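Local coordinates for protein putative esterase/lipase/thioesterase (PDB 2PBL) that probably hydrolyses ester or thioester bonds, as a putative esterase, lipase or thioesterase of the alpha/beta hydrolase fold, at residues Leu147-Leu152 and Asn201-Lys206; Ala119-Ala124 and Glu154-Arg159; Ser195-Gln200 and Val227-Ala232. All coordinates share one frame; numbering follows the deposited sequence.

The three contacts lie within the alpha/beta hydrolase fold, contact 1 touching each of the other two. Contacts 1 and 3 share the long loop leading from helix 188-193 into strand 206-212, their centres about 11 Å apart; contact 1 meets contact 2 through Leu152 and Tyr203. Contact 1 joins two loops, is only partly buried and combines backbone bonding with an aromatic ring. Contact 2, buried, sets helix 109-126 against the short helix 154-157 by valine and alanine packing with one arginine at its border. Contact 3, also buried, fixes the loop to helix 217-230 through an indole, with waters beside it. Contacts 2 and 3 do not touch.

Contact 1: Leu147-Leu152 and Asn201-Lys206; sequences LDPEVL and NRYDAK
Leu147 and Tyr203 start the contact between the loop after helix 138-145 and the loop that leads into strand 206-212, two connections of the alpha/beta hydrolase fold. The carbonyl of Leu147 accepts a backbone bond from Tyr203 N, with N to Leu147 O at 2.8 Å and an N-H...O angle of 162°. The same oxygen takes a CA-H...O contact from Arg202 CA. CG of Leu147 stands beside its own backbone N (chi1 -71°), and from there the CD2 branch reaches Tyr203 CB at 3.8 Å and the methyl of Ala205. The Asp148 carboxylate serves its own side of the contact: OD1 accepts from Glu150 N in an Asx turn, and OD2 forms a salt bridge with Arg145 at the end of helix 138-145. Its carbonyl oxygen receives both Val151 N and Leu152 N. Pro149 follows and lies over the Tyr203 ring, its CG 4.1 Å from the ring centroid and nearly on the ring normal, a CH-pi contact; CB sits 3.9 Å from Tyr203 CZ. Pro149 CD comes to 3.4 Å from Asn201 O. Leu152 closes the segment. Its carbonyl oxygen lies at the edge of the tyrosine ring, in the ring plane, and takes the phenol hydrogen, with Tyr203 OH to Leu152 O at 2.7 Å; the hydroxyl approaches from above the carbonyl plane. The Leu152 side chain also packs on Val120 and Thr121 of helix 109-126. Tyr203 is thus held at two ends, by its backbone N and by its phenol oxygen. The hydroxyl bond holds the far end of the ring in place, and Pro149 over one face probably limits its turning; both acceptors are main-chain carbonyls, which ties the tyrosine to the path of the loop.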
loop_
_atom_site.group_PDB
_atom_site.type_symbol
_atom_site.label_atom_id
_atom_site.label_comp_id
_atom_site.label_asym_id
_atom_site.label_seq_id
_atom_site.Cartn_x
_atom_site.Cartn_y
_atom_site.Cartn_z
ATOM N N LEU A 147 -7.451 6.145 6.896
ATOM C CA LEU A 147 -8.245 7.356 6.983
ATOM C C LEU A 147 -9.410 7.192 7.965
ATOM O O LEU A 147 -10.147 8.151 8.190
ATOM C CB LEU A 147 -8.754 7.786 5.617
ATOM C CG LEU A 147 -7.675 8.322 4.685
ATOM C CD1 LEU A 147 -8.229 8.596 3.284
ATOM C CD2 LEU A 147 -7.089 9.609 5.301
ATOM N N ASP A 148 -9.576 5.991 8.510
ATOM C CA ASP A 148 -10.605 5.703 9.501
ATOM C C ASP A 148 -10.137 6.186 10.913
ATOM O O ASP A 148 -9.171 5.668 11.462
ATOM C CB ASP A 148 -10.860 4.225 9.517
ATOM C CG ASP A 148 -12.074 3.850 10.345
ATOM O OD1 ASP A 148 -12.539 4.658 11.181
ATOM O OD2 ASP A 148 -12.540 2.714 10.149
ATOM N N PRO A 149 -10.822 7.200 11.480
ATOM C CA PRO A 149 -10.427 7.711 12.795
ATOM C C PRO A 149 -10.483 6.739 13.937
ATOM O O PRO A 149 -9.940 7.007 15.015
ATOM C CB PRO A 149 -11.409 8.869 13.032
ATOM C CG PRO A 149 -11.795 9.279 11.594
ATOM C CD PRO A 149 -11.956 7.964 10.931
ATOM N N GLU A 150 -11.207 5.639 13.749
ATOM C CA GLU A 150 -11.267 4.579 14.750
ATOM C C GLU A 150 -10.049 3.678 14.668
ATOM O O GLU A 150 -9.752 2.913 15.583
ATOM C CB GLU A 150 -12.566 3.788 14.531
ATOM C CG GLU A 150 -12.956 2.898 15.641
ATOM C CD GLU A 150 -14.318 2.267 15.429
ATOM O OE1 GLU A 150 -15.326 2.990 15.576
ATOM O OE2 GLU A 150 -14.400 1.025 15.231
ATOM N N VAL A 151 -9.343 3.744 13.545
ATOM C CA VAL A 151 -8.154 2.936 13.324
ATOM C C VAL A 151 -6.836 3.641 13.671
ATOM O O VAL A 151 -6.011 3.085 14.405
ATOM C CB VAL A 151 -8.148 2.378 11.882
ATOM C CG1 VAL A 151 -6.900 1.584 11.588
ATOM C CG2 VAL A 151 -9.400 1.486 11.663
ATOM N N LEU A 152 -6.618 4.842 13.136
ATOM C CA LEU A 152 -5.353 5.590 13.334
ATOM C C LEU A 152 -5.563 6.761 14.330
ATOM O O LEU A 152 -6.604 7.373 14.290
ATOM C CB LEU A 152 -4.915 6.117 11.959
ATOM C CG LEU A 152 -3.532 6.750 11.862
ATOM C CD1 LEU A 152 -2.508 5.689 11.914
ATOM C CD2 LEU A 152 -3.437 7.509 10.562
ATOM N N ASN A 201 -16.640 7.729 7.869
ATOM C CA ASN A 201 -15.918 8.774 8.530
ATOM C C ASN A 201 -14.510 8.688 8.074
ATOM O O ASN A 201 -13.909 7.620 8.175
ATOM C CB ASN A 201 -15.999 8.574 10.038
ATOM C CG ASN A 201 -17.425 8.513 10.519
ATOM O OD1 ASN A 201 -17.845 7.515 11.125
ATOM N ND2 ASN A 201 -18.207 9.549 10.182
ATOM N N ARG A 202 -13.985 9.781 7.516
ATOM C CA ARG A 202 -12.623 9.760 7.058
ATOM C C ARG A 202 -11.871 11.020 7.416
ATOM O O ARG A 202 -12.439 12.085 7.426
ATOM C CB ARG A 202 -12.581 9.557 5.552
ATOM C CG ARG A 202 -13.249 8.257 5.128
ATOM C CD ARG A 202 -13.217 8.047 3.673
ATOM N NE ARG A 202 -13.832 9.122 2.888
ATOM C CZ ARG A 202 -15.119 9.217 2.582
ATOM N NH1 ARG A 202 -16.006 8.326 3.010
ATOM N NH2 ARG A 202 -15.529 10.235 1.834
ATOM N N TYR A 203 -10.625 10.869 7.812
ATOM C CA TYR A 203 -9.769 12.010 7.960
ATOM C C TYR A 203 -9.746 12.761 6.635
ATOM O O TYR A 203 -9.860 12.173 5.544
ATOM C CB TYR A 203 -8.338 11.607 8.310
ATOM C CG TYR A 203 -8.175 11.106 9.745
ATOM C CD1 TYR A 203 -8.372 11.970 10.815
ATOM C CD2 TYR A 203 -7.777 9.802 10.016
ATOM C CE1 TYR A 203 -8.228 11.546 12.084
ATOM C CE2 TYR A 203 -7.616 9.369 11.299
ATOM C CZ TYR A 203 -7.850 10.246 12.339
ATOM O OH TYR A 203 -7.648 9.826 13.631
ATOM N N ASP A 204 -9.584 14.071 6.750
ATOM C CA ASP A 204 -9.521 14.939 5.613
ATOM C C ASP A 204 -8.166 14.717 4.936
ATOM O O ASP A 204 -7.084 14.876 5.566
ATOM C CB ASP A 204 -9.641 16.398 6.051
ATOM C CG ASP A 204 -11.009 16.721 6.660
ATOM O OD1 ASP A 204 -11.206 16.486 7.863
ATOM O OD2 ASP A 204 -11.848 17.234 5.920
ATOM N N ALA A 205 -8.224 14.382 3.659
ATOM C CA ALA A 205 -7.010 14.101 2.868
ATOM C C ALA A 205 -7.433 13.983 1.418
ATOM O O ALA A 205 -8.578 13.629 1.154
ATOM C CB ALA A 205 -6.354 12.840 3.297
ATOM N N LYS A 206 -6.534 14.327 0.494
ATOM C CA LYS A 206 -6.856 14.214 -0.920
ATOM C C LYS A 206 -6.521 12.760 -1.266
ATOM O O LYS A 206 -5.354 12.314 -1.143
ATOM C CB LYS A 206 -6.029 15.178 -1.759
ATOM C CG LYS A 206 -6.520 15.341 -3.204
ATOM C CD LYS A 206 -5.645 16.398 -3.922
ATOM C CE LYS A 206 -6.158 16.903 -5.299
ATOM N NZ LYS A 206 -5.186 17.996 -5.840
#

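Contact 2: Ala119-Ala124 and Glu154-Arg159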
loop_
_atom_site.group_PDB
_atom_site.type_symbol
_atom_site.label_atom_id
_atom_site.label_comp_id
_atom_site.label_asym_id
_atom_site.label_seq_id
_atom_site.Cartn_x
_atom_site.Cartn_y
_atom_site.Cartn_z
ATOM N N ALA A 119 2.360 0.812 12.605
ATOM C CA ALA A 119 3.529 1.153 11.802
ATOM C C ALA A 119 3.565 2.618 11.397
ATOM O O ALA A 119 4.594 3.251 11.552
ATOM C CB ALA A 119 3.594 0.266 10.543
ATOM N N VAL A 120 2.444 3.139 10.880
ATOM C CA VAL A 120 2.341 4.538 10.441
ATOM C C VAL A 120 2.618 5.409 11.654
ATOM O O VAL A 120 3.402 6.350 11.565
ATOM C CB VAL A 120 0.945 4.844 9.828
ATOM C CG1 VAL A 120 0.754 6.310 9.543
ATOM C CG2 VAL A 120 0.678 4.000 8.521
ATOM N N THR A 121 1.999 5.052 12.785
ATOM C CA THR A 121 2.164 5.781 14.049
ATOM C C THR A 121 3.621 5.867 14.466
ATOM O O THR A 121 4.073 6.946 14.786
ATOM C CB THR A 121 1.317 5.181 15.188
ATOM O OG1 THR A 121 -0.065 5.332 14.838
ATOM C CG2 THR A 121 1.576 5.887 16.522
ATOM N N ALA A 122 4.343 4.745 14.438
ATOM C CA ALA A 122 5.774 4.718 14.743
ATOM C C ALA A 122 6.621 5.522 13.757
ATOM O O ALA A 122 7.476 6.328 14.151
ATOM C CB ALA A 122 6.243 3.289 14.804
ATOM N N ALA A 123 6.366 5.346 12.465
ATOM C CA ALA A 123 7.101 6.134 11.484
ATOM C C ALA A 123 6.857 7.646 11.687
ATOM O O ALA A 123 7.776 8.442 11.532
ATOM C CB ALA A 123 6.763 5.698 10.069
ATOM N N ALA A 124 5.625 8.023 12.053
ATOM C CA ALA A 124 5.222 9.424 12.276
ATOM C C ALA A 124 5.917 10.060 13.494
ATOM O O ALA A 124 5.940 11.273 13.606
ATOM C CB ALA A 124 3.744 9.526 12.428
ATOM N N GLU A 154 -5.820 10.302 16.110
ATOM C CA GLU A 154 -6.067 11.677 15.615
ATOM C C GLU A 154 -4.756 12.432 15.310
ATOM O O GLU A 154 -4.616 13.100 14.275
ATOM C CB GLU A 154 -6.840 12.442 16.699
ATOM C CG GLU A 154 -7.135 13.882 16.392
ATOM C CD GLU A 154 -8.283 14.027 15.437
ATOM O OE1 GLU A 154 -8.044 14.401 14.252
ATOM O OE2 GLU A 154 -9.421 13.730 15.883
ATOM N N ALA A 155 -3.812 12.363 16.232
ATOM C CA ALA A 155 -2.536 13.057 16.074
ATOM C C ALA A 155 -1.767 12.697 14.781
ATOM O O ALA A 155 -0.965 13.499 14.262
ATOM C CB ALA A 155 -1.626 12.806 17.280
ATOM N N VAL A 156 -1.998 11.506 14.265
ATOM C CA VAL A 156 -1.344 11.075 13.013
ATOM C C VAL A 156 -2.272 11.410 11.857
ATOM O O VAL A 156 -1.892 11.971 10.848
ATOM C CB VAL A 156 -1.051 9.537 13.003
ATOM C CG1 VAL A 156 -0.123 9.181 11.847
ATOM C CG2 VAL A 156 -0.435 9.152 14.288
ATOM N N GLY A 157 -3.529 11.025 11.997
ATOM C CA GLY A 157 -4.478 11.311 10.970
ATOM C C GLY A 157 -4.513 12.781 10.597
ATOM O O GLY A 157 -4.544 13.105 9.385
ATOM N N ALA A 158 -4.454 13.680 11.579
ATOM C CA ALA A 158 -4.557 15.123 11.276
ATOM C C ALA A 158 -3.515 15.583 10.298
ATOM O O ALA A 158 -3.738 16.550 9.559
ATOM C CB ALA A 158 -4.462 15.944 12.528
ATOM N N ARG A 159 -2.392 14.850 10.281
ATOM C CA ARG A 159 -1.225 15.172 9.435
ATOM C C ARG A 159 -1.275 14.541 8.068
ATOM O O ARG A 159 -0.453 14.902 7.188
ATOM C CB ARG A 159 0.034 14.696 10.108
ATOM C CG ARG A 159 0.428 15.444 11.388
ATOM C CD ARG A 159 1.454 14.677 12.157
ATOM N NE ARG A 159 2.714 14.549 11.415
ATOM C CZ ARG A 159 3.741 13.832 11.828
ATOM N NH1 ARG A 159 3.709 13.208 12.983
ATOM N NH2 ARG A 159 4.839 13.761 11.101
#
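The backbones of Ala119-Ala124 and Glu154-Arg159 come closest at Thr121 and Val156, whose CA atoms are 6.4 Å apart. The first segment is a stretch of helix 109-126; the second holds the short helix 154-157 and the turn that runs into strand 160-166. Within the alpha/beta hydrolase fold, these two helices pack beside strand 131-136, where Ile131 touches Ala124, Val156 and Arg159. Val156 carries the apolar part. Its CG1, anti to the backbone N (chi1 -168°), meets CG1 of Val120 at 3.8 Å and the methyl of Ala124 at 3.9 Å, while CG2 faces Thr121 OG1. The two valine side chains cross at a slant; those of Thr121 and Val156 cross at about a right angle. The threonine hydroxyl bonds to Ser117 O in its own helix. Arg159 supplies the polar border: NH2 of its guanidinium bonds to the carbonyls of Ile127 and Gly129, just past helix 109-126. Ala124 O lies at the guanidinium edge, near its plane. There NH1 donates to Ala124 O over 3.0 Å, with an N-H...O angle of 168°.

Contact 3: Ser195-Gln200 and Val227-Ala232; sequences SPVEMQ and VEAWDA
Trp230 and Met199, a selenomethionine, form the apolar centre. CE of Met199 lies 3.8 Å from Trp230 CZ2, and its selenium stands at the edge of the six-membered ring, 5.3 Å from the centroid, a Met-aromatic contact. The side chain bends at chi3 (53°), which turns CE to the indole. CB of Pro196 packs on the same CZ2, and farther out the Ala229 methyl meets CB of Val197 at 4.2 Å. The contact so joins the 3-10 turn 196-198 to the last turn of helix 217-230. On the polar side Trp230 NE1 donates to Pro196 O at 3.0 Å, a bent bond with an N-H...O angle of 136°. Met199 N reaches the same oxygen from the opposite face of the carbonyl plane. Arg202 adds a cation-pi contact to the indole. Two waters at the margin lie between Gln200 OE1 and Ala229 O; the second is 2.9 Å from Ala229 O. An alanine in place of Trp230 would probably open a gap beside Met199 and Pro196 and leave Pro196 O without its indole donor. One indole thus serves both chemistries, its benzene edge the apolar packing and its N-H a buried carbonyl.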
loop_
_atom_site.group_PDB
_atom_site.type_symbol
_atom_site.label_atom_id
_atom_site.label_comp_id
_atom_site.label_asym_id
_atom_site.label_seq_id
_atom_site.Cartn_x
_atom_site.Cartn_y
_atom_site.Cartn_z
ATOM N N SER A 195 -13.947 -3.247 4.585
ATOM C CA SER A 195 -14.050 -2.691 3.258
ATOM C C SER A 195 -14.052 -1.162 3.303
ATOM O O SER A 195 -14.930 -0.560 3.879
ATOM C CB SER A 195 -15.328 -3.156 2.553
ATOM O OG SER A 195 -15.349 -4.565 2.410
ATOM N N PRO A 196 -13.060 -0.530 2.678
ATOM C CA PRO A 196 -12.984 0.913 2.537
ATOM C C PRO A 196 -14.251 1.568 1.962
ATOM O O PRO A 196 -14.595 2.667 2.364
ATOM C CB PRO A 196 -11.777 1.062 1.597
ATOM C CG PRO A 196 -10.953 -0.053 1.958
ATOM C CD PRO A 196 -11.832 -1.158 2.159
ATOM N N VAL A 197 -14.969 0.899 1.052
ATOM C CA VAL A 197 -16.194 1.496 0.527
ATOM C C VAL A 197 -17.236 1.726 1.631
ATOM O O VAL A 197 -18.082 2.596 1.481
ATOM C CB VAL A 197 -16.867 0.686 -0.618
ATOM C CG1 VAL A 197 -15.989 0.601 -1.776
ATOM C CG2 VAL A 197 -17.321 -0.695 -0.136
ATOM N N GLU A 198 -17.126 0.995 2.740
ATOM C CA GLU A 198 -18.055 1.132 3.885
ATOM C C GLU A 198 -17.753 2.243 4.871
ATOM O O GLU A 198 -18.543 2.520 5.774
ATOM C CB GLU A 198 -18.079 -0.183 4.654
ATOM C CG GLU A 198 -18.590 -1.288 3.818
ATOM C CD GLU A 198 -20.029 -1.065 3.376
ATOM O OE1 GLU A 198 -20.881 -0.819 4.254
ATOM O OE2 GLU A 198 -20.279 -1.137 2.150
HETATM N N MSE A 199 -16.593 2.871 4.721
HETATM C CA MSE A 199 -16.145 3.867 5.665
HETATM C C MSE A 199 -16.820 5.145 5.406
HETATM O O MSE A 199 -16.717 5.699 4.328
HETATM C CB MSE A 199 -14.633 4.030 5.574
HETATM C CG MSE A 199 -13.930 2.953 6.190
HETATM SE SE MSE A 199 -11.995 3.027 5.549
HETATM C CE MSE A 199 -11.476 4.877 5.941
ATOM N N GLN A 200 -17.528 5.618 6.418
ATOM C CA GLN A 200 -18.246 6.866 6.300
ATOM C C GLN A 200 -17.509 8.006 6.918
ATOM O O GLN A 200 -17.701 9.150 6.523
ATOM C CB GLN A 200 -19.619 6.696 6.919
ATOM C CG GLN A 200 -20.400 5.534 6.338
ATOM C CD GLN A 200 -20.581 5.642 4.827
ATOM O OE1 GLN A 200 -20.500 6.737 4.237
ATOM N NE2 GLN A 200 -20.809 4.493 4.183
ATOM N N VAL A 227 -13.580 5.201 -5.803
ATOM C CA VAL A 227 -13.782 6.520 -6.367
ATOM C C VAL A 227 -15.230 6.978 -6.139
ATOM O O VAL A 227 -15.478 8.108 -5.656
ATOM C CB VAL A 227 -13.374 6.565 -7.865
ATOM C CG1 VAL A 227 -13.800 7.873 -8.466
ATOM C CG2 VAL A 227 -11.906 6.336 -8.034
ATOM N N GLU A 228 -16.198 6.097 -6.448
ATOM C CA GLU A 228 -17.603 6.414 -6.235
ATOM C C GLU A 228 -17.997 6.661 -4.784
ATOM O O GLU A 228 -18.686 7.642 -4.484
ATOM C CB GLU A 228 -18.494 5.292 -6.748
ATOM C CG GLU A 228 -18.614 5.260 -8.251
ATOM C CD GLU A 228 -19.434 4.084 -8.771
ATOM O OE1 GLU A 228 -19.695 3.095 -8.020
ATOM O OE2 GLU A 228 -19.785 4.176 -9.961
ATOM N N ALA A 229 -17.596 5.749 -3.906
ATOM C CA ALA A 229 -17.947 5.833 -2.480
ATOM C C ALA A 229 -17.420 7.102 -1.806
ATOM O O ALA A 229 -18.102 7.715 -1.018
ATOM C CB ALA A 229 -17.424 4.638 -1.765
ATOM N N TRP A 230 -16.212 7.507 -2.161
ATOM C CA TRP A 230 -15.524 8.629 -1.484
ATOM C C TRP A 230 -15.417 9.900 -2.307
ATOM O O TRP A 230 -14.779 10.896 -1.882
ATOM C CB TRP A 230 -14.098 8.144 -1.180
ATOM C CG TRP A 230 -13.905 7.080 -0.096
ATOM C CD1 TRP A 230 -14.847 6.265 0.480
ATOM C CD2 TRP A 230 -12.635 6.672 0.456
ATOM N NE1 TRP A 230 -14.249 5.450 1.414
ATOM C CE2 TRP A 230 -12.892 5.688 1.415
ATOM C CE3 TRP A 230 -11.309 7.128 0.287
ATOM C CZ2 TRP A 230 -11.886 5.083 2.134
ATOM C CZ3 TRP A 230 -10.292 6.527 1.058
ATOM C CH2 TRP A 230 -10.598 5.524 1.967
ATOM N N ASP A 231 -15.994 9.890 -3.502
ATOM C CA ASP A 231 -15.789 10.995 -4.418
ATOM C C ASP A 231 -14.268 11.334 -4.554
ATOM O O ASP A 231 -13.845 12.520 -4.462
ATOM C CB ASP A 231 -16.615 12.177 -3.930
ATOM C CG ASP A 231 -16.781 13.264 -4.980
ATOM O OD1 ASP A 231 -16.459 13.032 -6.177
ATOM O OD2 ASP A 231 -17.243 14.367 -4.586
ATOM N N ALA A 232 -13.437 10.304 -4.745
ATOM C CA ALA A 232 -11.996 10.494 -4.809
ATOM C C ALA A 232 -11.590 10.852 -6.220
ATOM O O ALA A 232 -12.389 10.670 -7.136
ATOM C CB ALA A 232 -11.267 9.206 -4.378
HETATM O O HOH W 1 -18.935 8.584 2.132
HETATM O O HOH W 2 -19.568 6.419 1.109
#